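Local coordinates for uncharacterized protein (PDB 4EBG), which is of unknown function but is a secreted staphylococcal protein whose DUF4467 domain has a cystatin-like fold, at residues K8-Q13 against I47-Q52; N37-K42 against H87-E92. All coordinates share one frame; numbering follows the deposited sequence.

Contact 1: K8-Q13 against I47-Q52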
ATOM      1  N   LYS B   8      -4.027 -18.350  -2.877  1.00 12.80           N
ATOM      2  CA  LYS B   8      -4.146 -17.538  -1.687  1.00 13.30           C
ATOM      3  C   LYS B   8      -3.112 -16.424  -1.676  1.00 12.03           C
ATOM      4  O   LYS B   8      -3.419 -15.318  -1.253  1.00 15.05           O
ATOM      5  CB  LYS B   8      -4.037 -18.374  -0.408  1.00 14.19           C
ATOM      6  CG  LYS B   8      -5.172 -19.391  -0.215  1.00 17.93           C
ATOM      7  CD  LYS B   8      -4.973 -20.211   1.025  1.00 19.50           C
ATOM      8  CE  LYS B   8      -6.012 -21.330   1.184  1.00 22.78           C
ATOM      9  NZ  LYS B   8      -5.559 -22.373   2.168  1.00 28.03           N
ATOM     10  N   VAL B   9      -1.887 -16.769  -2.037  1.00 11.98           N
ATOM     11  CA  VAL B   9      -0.794 -15.788  -2.092  1.00 10.68           C
ATOM     12  C   VAL B   9      -1.114 -14.674  -3.081  1.00 10.88           C
ATOM     13  O   VAL B   9      -1.014 -13.482  -2.738  1.00 11.30           O
ATOM     14  CB  VAL B   9       0.576 -16.479  -2.385  1.00 11.03           C
ATOM     15  CG1 VAL B   9       1.630 -15.440  -2.696  1.00 11.58           C
ATOM     16  CG2 VAL B   9       1.001 -17.330  -1.170  1.00 12.25           C
ATOM     17  N   TYR B  10      -1.503 -15.024  -4.311  1.00 11.12           N
ATOM     18  CA  TYR B  10      -1.781 -13.996  -5.298  1.00 11.03           C
ATOM     19  C   TYR B  10      -3.027 -13.191  -4.898  1.00 10.61           C
ATOM     20  O   TYR B  10      -3.040 -11.979  -5.141  1.00 11.61           O
ATOM     21  CB  TYR B  10      -1.893 -14.576  -6.724  1.00 12.22           C
ATOM     22  CG  TYR B  10      -0.515 -14.796  -7.332  1.00 10.96           C
ATOM     23  CD1 TYR B  10       0.138 -13.792  -7.964  1.00 10.30           C
ATOM     24  CD2 TYR B  10       0.160 -15.996  -7.175  1.00 11.95           C
ATOM     25  CE1 TYR B  10       1.420 -13.960  -8.450  1.00 11.99           C
ATOM     26  CE2 TYR B  10       1.441 -16.173  -7.656  1.00 10.18           C
ATOM     27  CZ  TYR B  10       2.071 -15.159  -8.277  1.00 10.66           C
ATOM     28  OH  TYR B  10       3.347 -15.273  -8.736  1.00 11.72           O
ATOM     29  N   LYS B  11      -3.999 -13.820  -4.262  1.00 11.88           N
ATOM     30  CA  LYS B  11      -5.161 -13.041  -3.814  1.00 14.39           C
ATOM     31  C   LYS B  11      -4.726 -11.999  -2.799  1.00 13.51           C
ATOM     32  O   LYS B  11      -5.139 -10.831  -2.844  1.00 13.50           O
ATOM     33  CB  LYS B  11      -6.198 -13.982  -3.235  1.00 15.66           C
ATOM     34  CG  LYS B  11      -7.394 -13.234  -2.653  1.00 17.20           C
ATOM     35  CD  LYS B  11      -8.540 -14.202  -2.269  1.00 27.48           C
ATOM     36  CE  LYS B  11      -9.668 -13.498  -1.559  1.00 32.07           C
ATOM     37  NZ  LYS B  11      -9.352 -13.195  -0.147  1.00 37.27           N
ATOM     38  N   GLU B  12      -3.901 -12.413  -1.832  1.00 12.29           N
ATOM     39  CA  GLU B  12      -3.459 -11.522  -0.786  1.00 12.90           C
ATOM     40  C   GLU B  12      -2.601 -10.401  -1.402  1.00 11.16           C
ATOM     41  O   GLU B  12      -2.742  -9.254  -1.019  1.00 13.10           O
ATOM     42  CB  GLU B  12      -2.691 -12.300   0.283  1.00 14.67           C
ATOM     43  CG  GLU B  12      -2.241 -11.462   1.424  1.00 18.95           C
ATOM     44  CD  GLU B  12      -3.353 -10.927   2.289  1.00 27.03           C
ATOM     45  OE1 GLU B  12      -4.492 -11.439   2.222  1.00 25.02           O
ATOM     46  OE2 GLU B  12      -3.047  -9.995   3.073  1.00 33.37           O
ATOM     47  N   GLN B  13      -1.699 -10.744  -2.318  1.00 10.12           N
ATOM     48  CA  GLN B  13      -0.879  -9.748  -2.926  1.00  9.77           C
ATOM     49  C   GLN B  13      -1.741  -8.710  -3.620  1.00 10.71           C
ATOM     50  O   GLN B  13      -1.492  -7.490  -3.532  1.00 11.62           O
ATOM     51  CB  GLN B  13       0.084 -10.361  -3.948  1.00 11.09           C
ATOM     52  CG  GLN B  13       1.083  -9.316  -4.529  1.00 12.32           C
ATOM     53  CD  GLN B  13       2.134  -8.900  -3.573  1.00 11.81           C
ATOM     54  OE1 GLN B  13       2.781  -9.755  -3.014  1.00 14.49           O
ATOM     55  NE2 GLN B  13       2.365  -7.601  -3.404  1.00 13.06           N
ATOM     56  N   ILE B  47       6.250 -19.567   0.272  1.00 11.41           N
ATOM     57  CA  ILE B  47       6.065 -19.316  -1.132  1.00  9.93           C
ATOM     58  C   ILE B  47       6.635 -17.946  -1.447  1.00  9.68           C
ATOM     59  O   ILE B  47       6.319 -16.981  -0.785  1.00 11.05           O
ATOM     60  CB  ILE B  47       4.555 -19.422  -1.509  1.00 10.89           C
ATOM     61  CG1 ILE B  47       4.023 -20.812  -1.135  1.00 11.61           C
ATOM     62  CG2 ILE B  47       4.336 -19.105  -2.981  1.00 11.92           C
ATOM     63  CD1 ILE B  47       2.513 -21.018  -1.487  1.00 14.40           C
ATOM     64  N   VAL B  48       7.512 -17.865  -2.454  1.00  8.85           N
ATOM     65  CA  VAL B  48       8.159 -16.641  -2.878  1.00  8.64           C
ATOM     66  C   VAL B  48       7.654 -16.320  -4.248  1.00  9.02           C
ATOM     67  O   VAL B  48       7.714 -17.159  -5.158  1.00  9.94           O
ATOM     68  CB  VAL B  48       9.697 -16.767  -2.845  1.00  9.25           C
ATOM     69  CG1 VAL B  48      10.288 -15.439  -3.323  1.00 12.25           C
ATOM     70  CG2 VAL B  48      10.235 -17.111  -1.481  1.00 12.15           C
ATOM     71  N   ILE B  49       7.170 -15.080  -4.432  1.00  9.04           N
ATOM     72  CA  ILE B  49       6.713 -14.602  -5.696  1.00  8.52           C
ATOM     73  C   ILE B  49       7.523 -13.407  -6.135  1.00  8.83           C
ATOM     74  O   ILE B  49       7.952 -12.616  -5.320  1.00 10.84           O
ATOM     75  CB  ILE B  49       5.190 -14.309  -5.741  1.00  9.34           C
ATOM     76  CG1 ILE B  49       4.829 -13.159  -4.816  1.00 11.40           C
ATOM     77  CG2 ILE B  49       4.421 -15.610  -5.440  1.00 10.67           C
ATOM     78  CD1 ILE B  49       3.325 -12.766  -4.916  1.00 12.23           C
ATOM     79  N   GLY B  50       7.686 -13.275  -7.439  1.00  9.46           N
ATOM     80  CA  GLY B  50       8.301 -12.138  -8.072  1.00  9.11           C
ATOM     81  C   GLY B  50       7.281 -11.559  -9.043  1.00  8.90           C
ATOM     82  O   GLY B  50       6.822 -12.239  -9.942  1.00  9.97           O
ATOM     83  N   ILE B  51       6.984 -10.261  -8.894  1.00 10.06           N
ATOM     84  CA  ILE B  51       5.879  -9.675  -9.592  1.00  9.06           C
ATOM     85  C   ILE B  51       6.248  -8.303 -10.138  1.00  9.38           C
ATOM     86  O   ILE B  51       7.162  -7.639  -9.650  1.00 10.62           O
ATOM     87  CB  ILE B  51       4.640  -9.533  -8.650  1.00  9.97           C
ATOM     88  CG1 ILE B  51       4.855  -8.506  -7.548  1.00 10.98           C
ATOM     89  CG2 ILE B  51       4.195 -10.866  -8.107  1.00 11.32           C
ATOM     90  CD1 ILE B  51       3.658  -8.073  -6.799  1.00 16.09           C
ATOM     91  N   GLN B  52       5.474  -7.871 -11.115  1.00  9.66           N
ATOM     92  CA  GLN B  52       5.575  -6.499 -11.625  1.00 10.28           C
ATOM     93  C   GLN B  52       4.802  -5.558 -10.697  1.00 10.01           C
ATOM     94  O   GLN B  52       3.623  -5.334 -10.840  1.00 12.17           O
ATOM     95  CB  GLN B  52       5.032  -6.375 -13.048  1.00 11.98           C
ATOM     96  CG  GLN B  52       5.301  -4.984 -13.649  1.00 12.72           C
ATOM     97  CD  GLN B  52       4.484  -4.707 -14.911  1.00 15.40           C
ATOM     98  OE1 GLN B  52       3.801  -5.571 -15.479  1.00 18.16           O
ATOM     99  NE2 GLN B  52       4.499  -3.489 -15.309  1.00 16.88           N
TER
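I49 lies against the aromatic ring of Y10, the two side chains running past one another in opposing senses. Its CG2 methyl sits 3.7 Å from Y10 CZ and 3.5 Å from Y10 OH, while its CD1 lies over one face of the ring, 4.2 Å above the plane and offset toward the rim. CG1 stands between the backbone N and the carbonyl carbon (chi1 65°), with CG2 anti to that carbon; the extended second torsion then carries CD1 over the ring. The same CD1 meets V9 CG1 at 3.9 Å and Q13 OE1 at 3.6 Å, touching residues one helical turn apart. V9 turns its other methyl, CG2, to I47 CD1 at 4.0 Å. I47, I49 and I51 all direct CB toward the helix, whereas V48 faces away and packs on P80 and M84 of helix 80-86. That face of the strand receives the long helix 3-23, which lies across the antiparallel sheet as in the cystatin-like fold; locally the axes approach to 10.1 Å with a signed crossing angle of -51°. Q13 and I51 meet tip to tip, Q13 CG lying 3.7 Å from I51 CD1. The glutamine chain bends at chi2 (73°), placing CD the same distance from that methyl. No hydrogen bond spans the two segments, and the buried polar ends are satisfied elsewhere: Y10 OH by T38, Q13 OE1 by Y65 OH, and Q13 NE2 by N17 OD1. Q13 also packs on V23 of the second subunit.

Contact 2: N37-K42 against H87-E92; sequences NTHVYK and HKADYE
An antiparallel strand pairing joins 37-41 to 91-94, the strand at one edge of the sheet within this chain. H39 and E92 form a non-hydrogen-bonded pair, CA atoms 4.6 Å apart, and their side chains run alongside each other in the same direction. H39 NE2 donates to E92 OE2 at 2.7 Å with 149° at the hydrogen. OE2, carried by an extended glutamate chain, lies at the NE2 edge of the imidazole near its plane and is met on the anti side of a carboxylate turned 71° from the ring. On the opposite sheet face, V40 CG2 packs against Y91 CD1 at 3.8 Å. The backbone adds V40 N to Y91 O at 3.1 Å and D90 N to V40 O at 2.7 Å. Against the residues before D90 lies the Y41 ring, its CD1 3.6 Å from H87 CB and its CE1 3.7 Å from A89 CB; the H87 side chain stands roughly perpendicular to that of Y41. One water joins Y41 OH to H87 O, another K42 N to K88 O. Y41 also meets Y83 of helix 80-86 edge-to-face, V40 and Y91 pack on I6 of helix 3-23, and strand 46-52 flanks strand 37-41 on its other side.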
ATOM      1  N   ASN B  37       6.829 -14.824 -11.352  1.00 10.36           N
ATOM      2  CA  ASN B  37       7.630 -15.951 -10.949  1.00  9.26           C
ATOM      3  C   ASN B  37       7.153 -16.450  -9.610  1.00  9.92           C
ATOM      4  O   ASN B  37       6.917 -15.673  -8.693  1.00 10.54           O
ATOM      5  CB  ASN B  37       9.089 -15.556 -10.905  1.00 10.83           C
ATOM      6  CG  ASN B  37       9.625 -15.221 -12.261  1.00 11.13           C
ATOM      7  OD1 ASN B  37       9.135 -15.751 -13.279  1.00 11.58           O
ATOM      8  ND2 ASN B  37      10.661 -14.384 -12.295  1.00 12.26           N
ATOM      9  N   THR B  38       6.968 -17.771  -9.447  1.00  9.45           N
ATOM     10  CA  THR B  38       6.527 -18.406  -8.242  1.00  9.42           C
ATOM     11  C   THR B  38       7.406 -19.584  -7.894  1.00  9.71           C
ATOM     12  O   THR B  38       7.694 -20.428  -8.763  1.00 10.39           O
ATOM     13  CB  THR B  38       5.055 -18.888  -8.356  1.00 10.55           C
ATOM     14  OG1 THR B  38       4.253 -17.826  -8.850  1.00 11.24           O
ATOM     15  CG2 THR B  38       4.525 -19.408  -7.066  1.00 11.48           C
ATOM     16  N   HIS B  39       7.851 -19.661  -6.647  1.00  8.65           N
ATOM     17  CA  HIS B  39       8.573 -20.797  -6.125  1.00  9.30           C
ATOM     18  C   HIS B  39       7.993 -21.213  -4.787  1.00  8.23           C
ATOM     19  O   HIS B  39       7.691 -20.358  -3.944  1.00 10.37           O
ATOM     20  CB  HIS B  39      10.056 -20.508  -5.941  1.00 11.71           C
ATOM     21  CG  HIS B  39      10.799 -20.333  -7.230  1.00 13.02           C
ATOM     22  ND1 HIS B  39      10.815 -19.149  -7.921  1.00 14.02           N
ATOM     23  CD2 HIS B  39      11.538 -21.209  -7.963  1.00 15.18           C
ATOM     24  CE1 HIS B  39      11.541 -19.293  -9.020  1.00 15.21           C
ATOM     25  NE2 HIS B  39      12.023 -20.520  -9.051  1.00 16.70           N
ATOM     26  N   VAL B  40       7.823 -22.514  -4.562  1.00  9.12           N
ATOM     27  CA  VAL B  40       7.346 -23.070  -3.308  1.00  9.71           C
ATOM     28  C   VAL B  40       8.481 -23.827  -2.630  1.00  9.15           C
ATOM     29  O   VAL B  40       9.239 -24.569  -3.295  1.00 10.33           O
ATOM     30  CB  VAL B  40       6.146 -24.023  -3.524  1.00 10.11           C
ATOM     31  CG1 VAL B  40       5.679 -24.655  -2.226  1.00 12.46           C
ATOM     32  CG2 VAL B  40       5.028 -23.309  -4.258  1.00 11.93           C
ATOM     33  N   TYR B  41       8.580 -23.660  -1.306  1.00  9.57           N
ATOM     34  CA  TYR B  41       9.594 -24.277  -0.485  1.00  9.65           C
ATOM     35  C   TYR B  41       8.954 -24.959   0.691  1.00 11.66           C
ATOM     36  O   TYR B  41       7.848 -24.639   1.104  1.00 13.19           O
ATOM     37  CB  TYR B  41      10.625 -23.249   0.000  1.00 11.40           C
ATOM     38  CG  TYR B  41      11.255 -22.507  -1.116  1.00 10.22           C
ATOM     39  CD1 TYR B  41      12.398 -23.021  -1.745  1.00 10.47           C
ATOM     40  CD2 TYR B  41      10.720 -21.311  -1.617  1.00 10.76           C
ATOM     41  CE1 TYR B  41      12.998 -22.354  -2.860  1.00 11.28           C
ATOM     42  CE2 TYR B  41      11.323 -20.679  -2.684  1.00 11.00           C
ATOM     43  CZ  TYR B  41      12.425 -21.211  -3.333  1.00  9.90           C
ATOM     44  OH  TYR B  41      12.958 -20.557  -4.418  1.00 12.15           O
ATOM     45  N   LYS B  42       9.751 -25.825   1.296  1.00 12.53           N
ATOM     46  CA  LYS B  42       9.405 -26.496   2.559  1.00 14.27           C
ATOM     47  C   LYS B  42       8.008 -27.085   2.502  1.00 15.27           C
ATOM     48  O   LYS B  42       7.205 -26.955   3.405  1.00 18.30           O
ATOM     49  CB  LYS B  42       9.702 -25.571   3.764  1.00 17.37           C
ATOM     50  CG  LYS B  42      11.252 -25.405   3.981  1.00 17.30           C
ATOM     51  CD  LYS B  42      11.652 -24.693   5.233  1.00 18.04           C
ATOM     52  CE  LYS B  42      13.124 -24.364   5.259  1.00 19.02           C
ATOM     53  NZ  LYS B  42      13.517 -23.758   6.585  1.00 20.70           N
ATOM     54  N   HIS B  87      17.666 -22.349  -0.745  1.00 12.08           N
ATOM     55  CA  HIS B  87      16.775 -23.516  -0.592  1.00 12.12           C
ATOM     56  C   HIS B  87      16.428 -24.123  -1.948  1.00 11.39           C
ATOM     57  O   HIS B  87      16.368 -23.392  -2.939  1.00 12.56           O
ATOM     58  CB  HIS B  87      15.473 -23.104   0.108  1.00 11.47           C
ATOM     59  CG  HIS B  87      15.650 -22.532   1.485  1.00 11.73           C
ATOM     60  ND1 HIS B  87      15.911 -21.202   1.692  1.00 12.32           N
ATOM     61  CD2 HIS B  87      15.644 -23.106   2.702  1.00 14.11           C
ATOM     62  CE1 HIS B  87      16.050 -20.980   2.980  1.00 13.32           C
ATOM     63  NE2 HIS B  87      15.876 -22.114   3.609  1.00 15.16           N
ATOM     64  N   LYS B  88      16.102 -25.406  -1.934  1.00 12.28           N
ATOM     65  CA  LYS B  88      15.680 -26.132  -3.096  1.00 14.01           C
ATOM     66  C   LYS B  88      14.151 -26.083  -3.176  1.00 11.91           C
ATOM     67  O   LYS B  88      13.452 -26.475  -2.272  1.00 13.59           O
ATOM     68  CB  LYS B  88      16.147 -27.598  -3.050  1.00 16.90           C
ATOM     69  CG  LYS B  88      15.779 -28.395  -4.306  1.00 18.70           C
ATOM     70  CD  LYS B  88      16.445 -29.772  -4.336  1.00 26.54           C
ATOM     71  CE  LYS B  88      15.625 -30.791  -3.580  1.00 34.48           C
ATOM     72  NZ  LYS B  88      16.369 -32.026  -3.226  1.00 39.13           N
ATOM     73  N   ALA B  89      13.620 -25.587  -4.290  1.00 11.61           N
ATOM     74  CA  ALA B  89      12.196 -25.441  -4.487  1.00 12.36           C
ATOM     75  C   ALA B  89      11.551 -26.787  -4.735  1.00 11.88           C
ATOM     76  O   ALA B  89      12.116 -27.677  -5.367  1.00 13.98           O
ATOM     77  CB  ALA B  89      11.893 -24.485  -5.610  1.00 12.30           C
ATOM     78  N   ASP B  90      10.324 -26.872  -4.253  1.00 10.57           N
ATOM     79  CA  ASP B  90       9.439 -27.975  -4.585  1.00 10.58           C
ATOM     80  C   ASP B  90       8.586 -27.764  -5.846  1.00 10.29           C
ATOM     81  O   ASP B  90       7.979 -28.679  -6.367  1.00 11.44           O
ATOM     82  CB  ASP B  90       8.434 -28.200  -3.451  1.00 12.98           C
ATOM     83  CG  ASP B  90       9.084 -28.412  -2.141  1.00 14.87           C
ATOM     84  OD1 ASP B  90       9.887 -29.366  -2.027  1.00 18.49           O
ATOM     85  OD2 ASP B  90       8.817 -27.612  -1.235  1.00 18.43           O
ATOM     86  N   TYR B  91       8.564 -26.527  -6.314  1.00 10.67           N
ATOM     87  CA  TYR B  91       7.716 -26.106  -7.417  1.00  9.97           C
ATOM     88  C   TYR B  91       8.281 -24.813  -7.930  1.00  9.23           C
ATOM     89  O   TYR B  91       8.677 -23.920  -7.143  1.00 10.64           O
ATOM     90  CB  TYR B  91       6.276 -25.878  -6.957  1.00 11.57           C
ATOM     91  CG  TYR B  91       5.359 -25.215  -7.938  1.00 11.50           C
ATOM     92  CD1 TYR B  91       5.297 -23.816  -8.033  1.00 11.00           C
ATOM     93  CD2 TYR B  91       4.564 -25.935  -8.797  1.00 12.36           C
ATOM     94  CE1 TYR B  91       4.401 -23.189  -8.893  1.00 12.07           C
ATOM     95  CE2 TYR B  91       3.655 -25.296  -9.663  1.00 14.33           C
ATOM     96  CZ  TYR B  91       3.613 -23.929  -9.709  1.00 13.16           C
ATOM     97  OH  TYR B  91       2.741 -23.297 -10.533  1.00 16.42           O
ATOM     98  N   GLU B  92       8.271 -24.649  -9.251  1.00 10.83           N
ATOM     99  CA  GLU B  92       8.689 -23.413  -9.936  1.00 11.72           C
ATOM    100  C   GLU B  92       7.702 -23.140 -11.069  1.00 13.20           C
ATOM    101  O   GLU B  92       7.394 -24.046 -11.870  1.00 13.42           O
ATOM    102  CB  GLU B  92      10.110 -23.557 -10.522  1.00 15.65           C
ATOM    103  CG  GLU B  92      10.576 -22.394 -11.420  1.00 19.79           C
ATOM    104  CD  GLU B  92      12.028 -22.520 -11.835  1.00 22.07           C
ATOM    105  OE1 GLU B  92      12.353 -23.370 -12.687  1.00 26.72           O
ATOM    106  OE2 GLU B  92      12.860 -21.719 -11.354  1.00 25.60           O
TER
HETATM  107  O   HOH W   1      15.174 -21.665  -5.335  1.00 14.79           O
HETATM  108  O   HOH W   2      12.416 -26.399   0.257  1.00 18.55           O

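From the N terminus, helix 3-23 supplies 8-13, and the chain then passes through strand 37-41 before strand 46-52 brings 47-52 back against the helix; contact 1 closes this loop of 33 residues. Contact 2 closes a second, of 44 residues, when the chain returns after helix 80-86 to lay 87-92 beside 37-42. The four segments alternate along the sequence, so the loops cross. Their meeting place is strand 37-41, which neighbours strand 46-52: G50 N lies 2.8 Å from N37 O, a probable hydrogen bond. Y10 OH and T38 OG1, 2.7 Å apart and likewise probably hydrogen-bonded, connect the helix to the same strand. Together the contacts tie helix, central strands and edge strand.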